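Local coordinates for protein gamma-glutamyltransferase 1 Threonine peptidase. MEROPS family T03 L-subunit (Pseudomonas nitroreducens, PDB 5ZJG) that forms the large subunit of a gamma-glutamyltransferase of the Ntn-hydrolase clan, which, with its small subunit, probably cleaves gamma-glutamyl compounds and transfers the gamma-glutamyl group, at residues G53-L58 with D68-A73; I72-A77 with G211-D216; E283-A288 with E329-G334. All coordinates share one frame; numbering follows the deposited sequence.

Contact 1 (G53-L58 with D68-A73); sequences GGFMTL and DYREIA. With GLY (glycine), chain E.
The ring of Tyr69 lies flat over the backbone of Gly54. The glycine CA sits 3.9 Å from the ring centroid in a CH-pi contact, while Gly54 O and Phe55 N press on the same face nearer its rim. Chi1 of 59° sets Tyr69 CG between its own N and carbonyl carbon, and this turns the ring across to the facing strand. Its hydroxyl then reaches Asn16 OD1 of the small subunit. Replacing Tyr69 by an alanine would probably uncover the Gly54 backbone and leave that asparagine without this hydroxyl partner. Beneath the ring, Tyr69 N donates to Gly54 O at 3.0 Å; the return bond from Gly54 N to Tyr69 O arrives well above the carbonyl plane.

Phe55 and Asp68 project from the other side of the hairpin, side by side, with ring and carboxylate planes 80° apart. Asp68 OD1 stands at the ring edge, 3.7 Å from Phe55 CE1, and accepts from the backbone Arg70 N at 2.9 Å, an Asx turn. Arg70 CB also touches Phe55 CE1, at 3.8 Å. From there the arginine chain, bent at chi2 (75°), carries its guanidinium to the bound glycine, where NH1 makes a weak bond of 3.1 Å to OXT. Salt bridges to Glu40 and Asp43 of the small subunit hold the same guanidinium. The end of the beta hairpin, in a sheet that continues into the small subunit, thus brings Arg70 to the ligand pocket between the subunits, consistent with the carboxylate-binding arginine of gamma-glutamyltransferases.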
loop_
_atom_site.group_PDB
_atom_site.type_symbol
_atom_site.label_atom_id
_atom_site.label_comp_id
_atom_site.label_asym_id
_atom_site.label_seq_id
_atom_site.Cartn_x
_atom_site.Cartn_y
_atom_site.Cartn_z
ATOM N N GLY A 53 8.346 4.823 0.713
ATOM C CA GLY A 53 7.554 5.628 -0.205
ATOM C C GLY A 53 6.100 5.220 -0.134
ATOM O O GLY A 53 5.711 4.353 0.645
ATOM N N GLY A 54 5.280 5.874 -0.942
ATOM C CA GLY A 54 3.859 5.619 -0.849
ATOM C C GLY A 54 3.095 6.522 -1.789
ATOM O O GLY A 54 3.673 7.170 -2.666
ATOM N N PHE A 55 1.778 6.506 -1.597
ATOM C CA PHE A 55 0.800 7.191 -2.429
ATOM C C PHE A 55 -0.236 7.868 -1.539
ATOM O O PHE A 55 -0.679 7.284 -0.540
ATOM C CB PHE A 55 0.041 6.211 -3.352
ATOM C CG PHE A 55 0.896 5.452 -4.326
ATOM C CD1 PHE A 55 1.766 6.100 -5.172
ATOM C CD2 PHE A 55 0.778 4.081 -4.430
ATOM C CE1 PHE A 55 2.522 5.383 -6.098
ATOM C CE2 PHE A 55 1.543 3.358 -5.343
ATOM C CZ PHE A 55 2.416 4.017 -6.173
ATOM N N MET A 56 -0.689 9.055 -1.946
ATOM C CA MET A 56 -1.767 9.752 -1.258
ATOM C C MET A 56 -2.870 10.103 -2.249
ATOM O O MET A 56 -2.595 10.717 -3.280
ATOM C CB MET A 56 -1.227 11.012 -0.582
ATOM C CG MET A 56 -2.244 11.706 0.296
ATOM S SD MET A 56 -1.582 13.210 1.033
ATOM C CE MET A 56 -0.160 12.612 1.945
ATOM N N THR A 57 -4.107 9.693 -1.959
ATOM C CA THR A 57 -5.271 10.148 -2.708
ATOM C C THR A 57 -6.006 11.174 -1.850
ATOM O O THR A 57 -6.187 10.955 -0.657
ATOM C CB THR A 57 -6.179 8.962 -3.050
ATOM O OG1 THR A 57 -5.436 8.029 -3.852
ATOM C CG2 THR A 57 -7.433 9.398 -3.798
ATOM N N LEU A 58 -6.384 12.302 -2.452
ATOM C CA LEU A 58 -6.965 13.419 -1.717
ATOM C C LEU A 58 -8.257 13.837 -2.393
ATOM O O LEU A 58 -8.443 13.651 -3.598
ATOM C CB LEU A 58 -6.005 14.636 -1.637
ATOM C CG LEU A 58 -4.606 14.417 -1.065
ATOM C CD1 LEU A 58 -3.645 13.888 -2.113
ATOM C CD2 LEU A 58 -4.069 15.717 -0.492
ATOM N N ASP A 68 2.152 10.924 -5.913
ATOM C CA ASP A 68 3.003 9.748 -6.061
ATOM C C ASP A 68 4.356 10.066 -5.439
ATOM O O ASP A 68 5.123 10.865 -5.985
ATOM C CB ASP A 68 3.124 9.398 -7.543
ATOM C CG ASP A 68 4.192 8.371 -7.850
ATOM O OD1 ASP A 68 5.027 8.019 -7.002
ATOM O OD2 ASP A 68 4.199 7.928 -9.014
ATOM N N TYR A 69 4.650 9.425 -4.310
ATOM C CA TYR A 69 5.949 9.510 -3.674
ATOM C C TYR A 69 6.532 8.111 -3.503
ATOM O O TYR A 69 7.187 7.768 -2.509
ATOM C CB TYR A 69 5.860 10.308 -2.374
ATOM C CG TYR A 69 4.943 9.822 -1.300
ATOM C CD1 TYR A 69 3.629 10.216 -1.261
ATOM C CD2 TYR A 69 5.439 9.055 -0.262
ATOM C CE1 TYR A 69 2.796 9.808 -0.218
ATOM C CE2 TYR A 69 4.636 8.640 0.768
ATOM C CZ TYR A 69 3.324 9.027 0.797
ATOM O OH TYR A 69 2.525 8.595 1.844
ATOM N N ARG A 70 6.332 7.318 -4.552
ATOM C CA ARG A 70 6.952 6.017 -4.684
ATOM C C ARG A 70 8.459 6.165 -4.895
ATOM O O ARG A 70 8.930 7.112 -5.535
ATOM C CB ARG A 70 6.304 5.286 -5.868
ATOM C CG ARG A 70 6.811 3.898 -6.144
ATOM C CD ARG A 70 6.296 2.927 -5.149
ATOM N NE ARG A 70 6.261 1.580 -5.721
ATOM C CZ ARG A 70 6.041 0.490 -4.999
ATOM N NH1 ARG A 70 5.856 0.603 -3.700
ATOM N NH2 ARG A 70 5.985 -0.708 -5.571
ATOM N N GLU A 71 9.211 5.218 -4.349
ATOM C CA GLU A 71 10.654 5.171 -4.572
ATOM C C GLU A 71 10.976 4.992 -6.047
ATOM O O GLU A 71 10.188 4.439 -6.823
ATOM C CB GLU A 71 11.280 4.028 -3.770
ATOM C CG GLU A 71 11.040 4.116 -2.267
ATOM C CD GLU A 71 9.933 3.193 -1.826
ATOM O OE1 GLU A 71 8.858 3.221 -2.462
ATOM O OE2 GLU A 71 10.137 2.412 -0.869
ATOM N N ILE A 72 12.169 5.472 -6.438
ATOM C CA ILE A 72 12.706 5.261 -7.785
ATOM C C ILE A 72 13.975 4.420 -7.717
ATOM O O ILE A 72 14.737 4.476 -6.747
ATOM C CB ILE A 72 12.994 6.591 -8.521
ATOM C CG1 ILE A 72 13.965 7.465 -7.739
ATOM C CG2 ILE A 72 11.679 7.322 -8.827
ATOM C CD1 ILE A 72 14.317 8.756 -8.463
ATOM N N ALA A 73 14.222 3.666 -8.792
ATOM C CA ALA A 73 15.457 2.911 -8.893
ATOM C C ALA A 73 16.648 3.865 -8.866
ATOM O O ALA A 73 16.615 4.914 -9.523
ATOM C CB ALA A 73 15.516 2.104 -10.192
HETATM N N GLY E . 5.420 -3.162 -1.760
HETATM C CA GLY E . 4.089 -3.658 -2.065
HETATM C C GLY E . 3.361 -2.720 -3.005
HETATM O O GLY E . 2.373 -3.075 -3.653
HETATM O OXT GLY E . 3.767 -1.563 -3.129
#

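Contact 2 (I72-A77 with G211-D216); sequences IAPKAA and GLITSD
Apolar contacts centre on Pro74, which is wedged against Leu212 and Ile213. Its CB meets Leu212 CB at 3.8 Å, the two side chains crossing at about a right angle, and its CG touches Ile213 CG1 at 3.8 Å. Leu212 CG stands anti to the carbonyl carbon (chi1 -55°), and from there CD1 extends to the next part of the turn, lying 4.4 Å from Ala76 CB and close to Ala76 O and Ala77 N.

The polar link is made by water. One molecule accepts from Ala76 N at 2.9 Å and donates to Leu212 O at 2.7 Å, bridging the two backbones where no direct hydrogen bond joins them. Within its own segment, the type I turn from Pro74 to Ala77 is closed by Ala77 N to Pro74 O, and Lys75 N donates to Asp217 OD1.

Among the charged groups, Lys75 passes its CE within 3.9 Å of Asp216 O, but its ammonium goes on to a salt bridge with Asp220.

The turn, on the loop that follows strand 63-69, thereby rests on the loop leading into helix 215-220, with Lys75 reaching the first turn of that helix; Thr214 precedes it as N-cap, while Ile213 packs back on helix 197-209.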
loop_
_atom_site.group_PDB
_atom_site.type_symbol
_atom_site.label_atom_id
_atom_site.label_comp_id
_atom_site.label_asym_id
_atom_site.label_seq_id
_atom_site.Cartn_x
_atom_site.Cartn_y
_atom_site.Cartn_z
ATOM N N ILE A 72 12.169 5.472 -6.438
ATOM C CA ILE A 72 12.706 5.261 -7.785
ATOM C C ILE A 72 13.975 4.420 -7.717
ATOM O O ILE A 72 14.737 4.476 -6.747
ATOM C CB ILE A 72 12.994 6.591 -8.521
ATOM C CG1 ILE A 72 13.965 7.465 -7.739
ATOM C CG2 ILE A 72 11.679 7.322 -8.827
ATOM C CD1 ILE A 72 14.317 8.756 -8.463
ATOM N N ALA A 73 14.222 3.666 -8.792
ATOM C CA ALA A 73 15.457 2.911 -8.893
ATOM C C ALA A 73 16.648 3.865 -8.866
ATOM O O ALA A 73 16.615 4.914 -9.523
ATOM C CB ALA A 73 15.516 2.104 -10.192
ATOM N N PRO A 74 17.712 3.533 -8.146
ATOM C CA PRO A 74 18.939 4.332 -8.259
ATOM C C PRO A 74 19.444 4.366 -9.690
ATOM O O PRO A 74 19.210 3.454 -10.483
ATOM C CB PRO A 74 19.925 3.608 -7.334
ATOM C CG PRO A 74 19.085 2.814 -6.420
ATOM C CD PRO A 74 17.904 2.394 -7.240
ATOM N N LYS A 75 20.177 5.442 -10.008
ATOM C CA LYS A 75 20.706 5.639 -11.354
ATOM C C LYS A 75 21.661 4.529 -11.766
ATOM O O LYS A 75 21.800 4.265 -12.961
ATOM C CB LYS A 75 21.409 6.996 -11.459
ATOM C CG LYS A 75 20.455 8.188 -11.546
ATOM C CD LYS A 75 21.206 9.507 -11.537
ATOM C CE LYS A 75 20.348 10.659 -11.055
ATOM N NZ LYS A 75 19.291 11.054 -12.023
ATOM N N ALA A 76 22.303 3.860 -10.813
ATOM C CA ALA A 76 23.207 2.765 -11.134
ATOM C C ALA A 76 22.502 1.419 -11.256
ATOM O O ALA A 76 23.170 0.409 -11.521
ATOM C CB ALA A 76 24.313 2.664 -10.078
ATOM N N ALA A 77 21.180 1.378 -11.081
ATOM C CA ALA A 77 20.444 0.125 -11.183
ATOM C C ALA A 77 20.446 -0.372 -12.618
ATOM O O ALA A 77 20.482 0.415 -13.570
ATOM C CB ALA A 77 19.004 0.299 -10.704
ATOM N N GLY A 211 25.675 -0.199 -1.239
ATOM C CA GLY A 211 24.463 0.266 -1.865
ATOM C C GLY A 211 24.735 1.147 -3.062
ATOM O O GLY A 211 25.867 1.535 -3.346
ATOM N N LEU A 212 23.653 1.502 -3.755
ATOM C CA LEU A 212 23.745 2.224 -5.012
ATOM C C LEU A 212 23.334 3.685 -4.926
ATOM O O LEU A 212 23.628 4.444 -5.854
ATOM C CB LEU A 212 22.871 1.538 -6.071
ATOM C CG LEU A 212 23.180 0.055 -6.295
ATOM C CD1 LEU A 212 22.463 -0.376 -7.548
ATOM C CD2 LEU A 212 24.677 -0.236 -6.386
ATOM N N ILE A 213 22.661 4.094 -3.852
ATOM C CA ILE A 213 22.068 5.422 -3.817
ATOM C C ILE A 213 23.169 6.448 -3.618
ATOM O O ILE A 213 24.014 6.307 -2.725
ATOM C CB ILE A 213 21.003 5.508 -2.718
ATOM C CG1 ILE A 213 19.854 4.555 -3.074
ATOM C CG2 ILE A 213 20.470 6.918 -2.594
ATOM C CD1 ILE A 213 18.815 4.418 -1.996
ATOM N N THR A 214 23.159 7.481 -4.450
ATOM C CA THR A 214 24.169 8.521 -4.416
ATOM C C THR A 214 23.528 9.868 -4.133
ATOM O O THR A 214 22.305 10.025 -4.119
ATOM C CB THR A 214 24.933 8.606 -5.743
ATOM O OG1 THR A 214 24.018 8.961 -6.786
ATOM C CG2 THR A 214 25.610 7.288 -6.077
ATOM N N SER A 215 24.387 10.869 -3.927
ATOM C CA SER A 215 23.870 12.214 -3.749
ATOM C C SER A 215 23.030 12.619 -4.949
ATOM O O SER A 215 21.982 13.248 -4.794
ATOM C CB SER A 215 25.021 13.197 -3.538
ATOM O OG SER A 215 24.500 14.501 -3.417
ATOM N N ASP A 216 23.468 12.257 -6.155
ATOM C CA ASP A 216 22.696 12.578 -7.350
ATOM C C ASP A 216 21.302 11.969 -7.284
ATOM O O ASP A 216 20.319 12.590 -7.705
ATOM C CB ASP A 216 23.423 12.072 -8.601
ATOM C CG ASP A 216 24.660 12.865 -8.924
ATOM O OD1 ASP A 216 25.349 13.335 -7.992
ATOM O OD2 ASP A 216 24.935 13.011 -10.132
HETATM O O HOH W 1 22.993 5.120 -8.343
#

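Contact 3 (E283-A288 with E329-G334); sequences EKRVFA and EKVRPG
One face of the Arg285 guanidinium is covered by Val331 CG2, which stands 4.1 Å above the plane and toward the rim, the two side chains crossing at about a right angle. Round the edge of this group, NE and NH1 form salt bridges with Glu319 and Glu281, and NH2 is hydrogen-bonded to Ser326. A water lies 2.9 Å from Arg285 NH2 and makes a weaker link to Lys330 O. The Arg332 guanidinium, salt-bridged through NH2 to Glu336, carries Pro333 CD over one face.

Val331 carries most of the contact. Its CG1, anti to the backbone N (chi1 -176°), points at the helix, meeting Lys284 O at 3.7 Å and Ala288 CB at 4.0 Å; CG2 also nears the Lys284 side chain. Ala288 CB rests 3.7 Å from Arg332 O, and Pro333 CG approaches Ala288 O of the same residue (4.1 Å).

No direct hydrogen bond crosses between the segments: van der Waals contacts, aided by the water, hold them, Val331 meeting both Ala288 and the Arg285 guanidinium. All three guanidinium nitrogens have partners, Glu281 on the same helix and Glu319 and Ser326 beyond it, so the group is likely to stay fixed and to offer Val331 a steady flat surface.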
loop_
_atom_site.group_PDB
_atom_site.type_symbol
_atom_site.label_atom_id
_atom_site.label_comp_id
_atom_site.label_asym_id
_atom_site.label_seq_id
_atom_site.Cartn_x
_atom_site.Cartn_y
_atom_site.Cartn_z
ATOM N N GLU A 283 -10.186 -12.347 -11.094
ATOM C CA GLU A 283 -8.817 -12.007 -10.721
ATOM C C GLU A 283 -7.807 -12.655 -11.658
ATOM O O GLU A 283 -6.762 -12.061 -11.941
ATOM C CB GLU A 283 -8.556 -12.426 -9.277
ATOM C CG GLU A 283 -9.301 -11.532 -8.265
ATOM C CD GLU A 283 -9.505 -12.158 -6.882
ATOM O OE1 GLU A 283 -9.167 -13.339 -6.667
ATOM O OE2 GLU A 283 -10.029 -11.441 -6.002
ATOM N N LYS A 284 -8.100 -13.855 -12.165
ATOM C CA LYS A 284 -7.231 -14.450 -13.183
ATOM C C LYS A 284 -6.929 -13.453 -14.297
ATOM O O LYS A 284 -5.779 -13.323 -14.741
ATOM C CB LYS A 284 -7.887 -15.715 -13.763
ATOM C CG LYS A 284 -7.652 -16.976 -12.936
ATOM C CD LYS A 284 -8.347 -18.203 -13.560
ATOM C CE LYS A 284 -7.632 -19.501 -13.233
ATOM N NZ LYS A 284 -7.663 -19.799 -11.775
ATOM N N ARG A 285 -7.965 -12.765 -14.790
ATOM C CA ARG A 285 -7.797 -11.874 -15.936
ATOM C C ARG A 285 -7.088 -10.593 -15.541
ATOM O O ARG A 285 -6.282 -10.055 -16.306
ATOM C CB ARG A 285 -9.147 -11.523 -16.550
ATOM C CG ARG A 285 -9.701 -12.583 -17.517
ATOM C CD ARG A 285 -10.228 -13.798 -16.795
ATOM N NE ARG A 285 -10.370 -14.940 -17.704
ATOM C CZ ARG A 285 -10.916 -16.102 -17.352
ATOM N NH1 ARG A 285 -11.378 -16.269 -16.116
ATOM N NH2 ARG A 285 -11.014 -17.091 -18.235
ATOM N N VAL A 286 -7.411 -10.073 -14.360
ATOM C CA VAL A 286 -6.755 -8.864 -13.881
ATOM C C VAL A 286 -5.257 -9.083 -13.791
ATOM O O VAL A 286 -4.460 -8.232 -14.203
ATOM C CB VAL A 286 -7.355 -8.448 -12.526
ATOM C CG1 VAL A 286 -6.550 -7.311 -11.869
ATOM C CG2 VAL A 286 -8.782 -8.036 -12.739
ATOM N N PHE A 287 -4.846 -10.208 -13.212
ATOM C CA PHE A 287 -3.419 -10.447 -13.060
ATOM C C PHE A 287 -2.745 -10.823 -14.374
ATOM O O PHE A 287 -1.531 -10.621 -14.503
ATOM C CB PHE A 287 -3.176 -11.511 -11.988
ATOM C CG PHE A 287 -3.180 -10.944 -10.595
ATOM C CD1 PHE A 287 -4.363 -10.847 -9.891
ATOM C CD2 PHE A 287 -2.017 -10.454 -10.020
ATOM C CE1 PHE A 287 -4.392 -10.291 -8.599
ATOM C CE2 PHE A 287 -2.021 -9.901 -8.744
ATOM C CZ PHE A 287 -3.225 -9.820 -8.021
ATOM N N ALA A 288 -3.488 -11.310 -15.374
ATOM C CA ALA A 288 -2.858 -11.539 -16.681
ATOM C C ALA A 288 -2.469 -10.217 -17.348
ATOM O O ALA A 288 -1.368 -10.092 -17.908
ATOM C CB ALA A 288 -3.791 -12.353 -17.582
ATOM N N GLU A 329 -3.418 -21.894 -17.998
ATOM C CA GLU A 329 -2.517 -21.810 -19.132
ATOM C C GLU A 329 -3.117 -21.023 -20.294
ATOM O O GLU A 329 -2.371 -20.563 -21.165
ATOM C CB GLU A 329 -2.155 -23.239 -19.573
ATOM C CG GLU A 329 -1.339 -24.062 -18.536
ATOM C CD GLU A 329 -2.164 -24.616 -17.362
ATOM O OE1 GLU A 329 -3.413 -24.487 -17.370
ATOM O OE2 GLU A 329 -1.548 -25.189 -16.431
ATOM N N LYS A 330 -4.439 -20.868 -20.329
ATOM C CA LYS A 330 -5.151 -20.251 -21.444
ATOM C C LYS A 330 -5.630 -18.833 -21.151
ATOM O O LYS A 330 -6.279 -18.224 -22.010
ATOM C CB LYS A 330 -6.357 -21.117 -21.829
ATOM N N VAL A 331 -5.350 -18.297 -19.966
ATOM C CA VAL A 331 -5.722 -16.927 -19.633
ATOM C C VAL A 331 -4.620 -16.011 -20.140
ATOM O O VAL A 331 -3.476 -16.104 -19.683
ATOM C CB VAL A 331 -5.925 -16.752 -18.123
ATOM C CG1 VAL A 331 -6.406 -15.348 -17.832
ATOM C CG2 VAL A 331 -6.922 -17.777 -17.599
ATOM N N ARG A 332 -4.971 -15.107 -21.048
ATOM C CA ARG A 332 -3.993 -14.322 -21.792
ATOM C C ARG A 332 -4.109 -12.845 -21.451
ATOM O O ARG A 332 -5.174 -12.375 -21.036
ATOM C CB ARG A 332 -4.196 -14.486 -23.307
ATOM C CG ARG A 332 -4.185 -15.917 -23.821
ATOM C CD ARG A 332 -2.869 -16.616 -23.520
ATOM N NE ARG A 332 -1.723 -15.818 -23.925
ATOM C CZ ARG A 332 -0.502 -15.958 -23.422
ATOM N NH1 ARG A 332 -0.260 -16.874 -22.494
ATOM N NH2 ARG A 332 0.481 -15.180 -23.842
ATOM N N PRO A 333 -3.038 -12.076 -21.634
ATOM C CA PRO A 333 -3.180 -10.614 -21.612
ATOM C C PRO A 333 -4.201 -10.184 -22.655
ATOM O O PRO A 333 -4.176 -10.648 -23.800
ATOM C CB PRO A 333 -1.768 -10.108 -21.947
ATOM C CG PRO A 333 -0.857 -11.289 -21.748
ATOM C CD PRO A 333 -1.684 -12.499 -22.030
ATOM N N GLY A 334 -5.120 -9.305 -22.255
ATOM C CA GLY A 334 -6.323 -9.120 -23.051
ATOM C C GLY A 334 -6.134 -8.346 -24.346
ATOM O O GLY A 334 -7.012 -8.401 -25.211
HETATM O O HOH W 2 -9.319 -18.076 -20.417
#

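How the contacts relate
Contacts 1 and 2 follow one another along the chain and share Ile72 and Ala73: the segment that leaves the hairpin of strands 53-60 and 63-69 in contact 1 runs on into the turn of contact 2, their centres about 17 Å apart. Contact 3 comes later, tying helix 273-293 to the C-terminal part of the chain. Its centre lies about 27 Å from that of contact 1 and about 34 Å from that of contact 2, and it touches neither. Contact 1 is the most central, beside the bound glycine; the other two are peripheral. All three have small-subunit residues close by, consistent with an extensive interface between the two subunits.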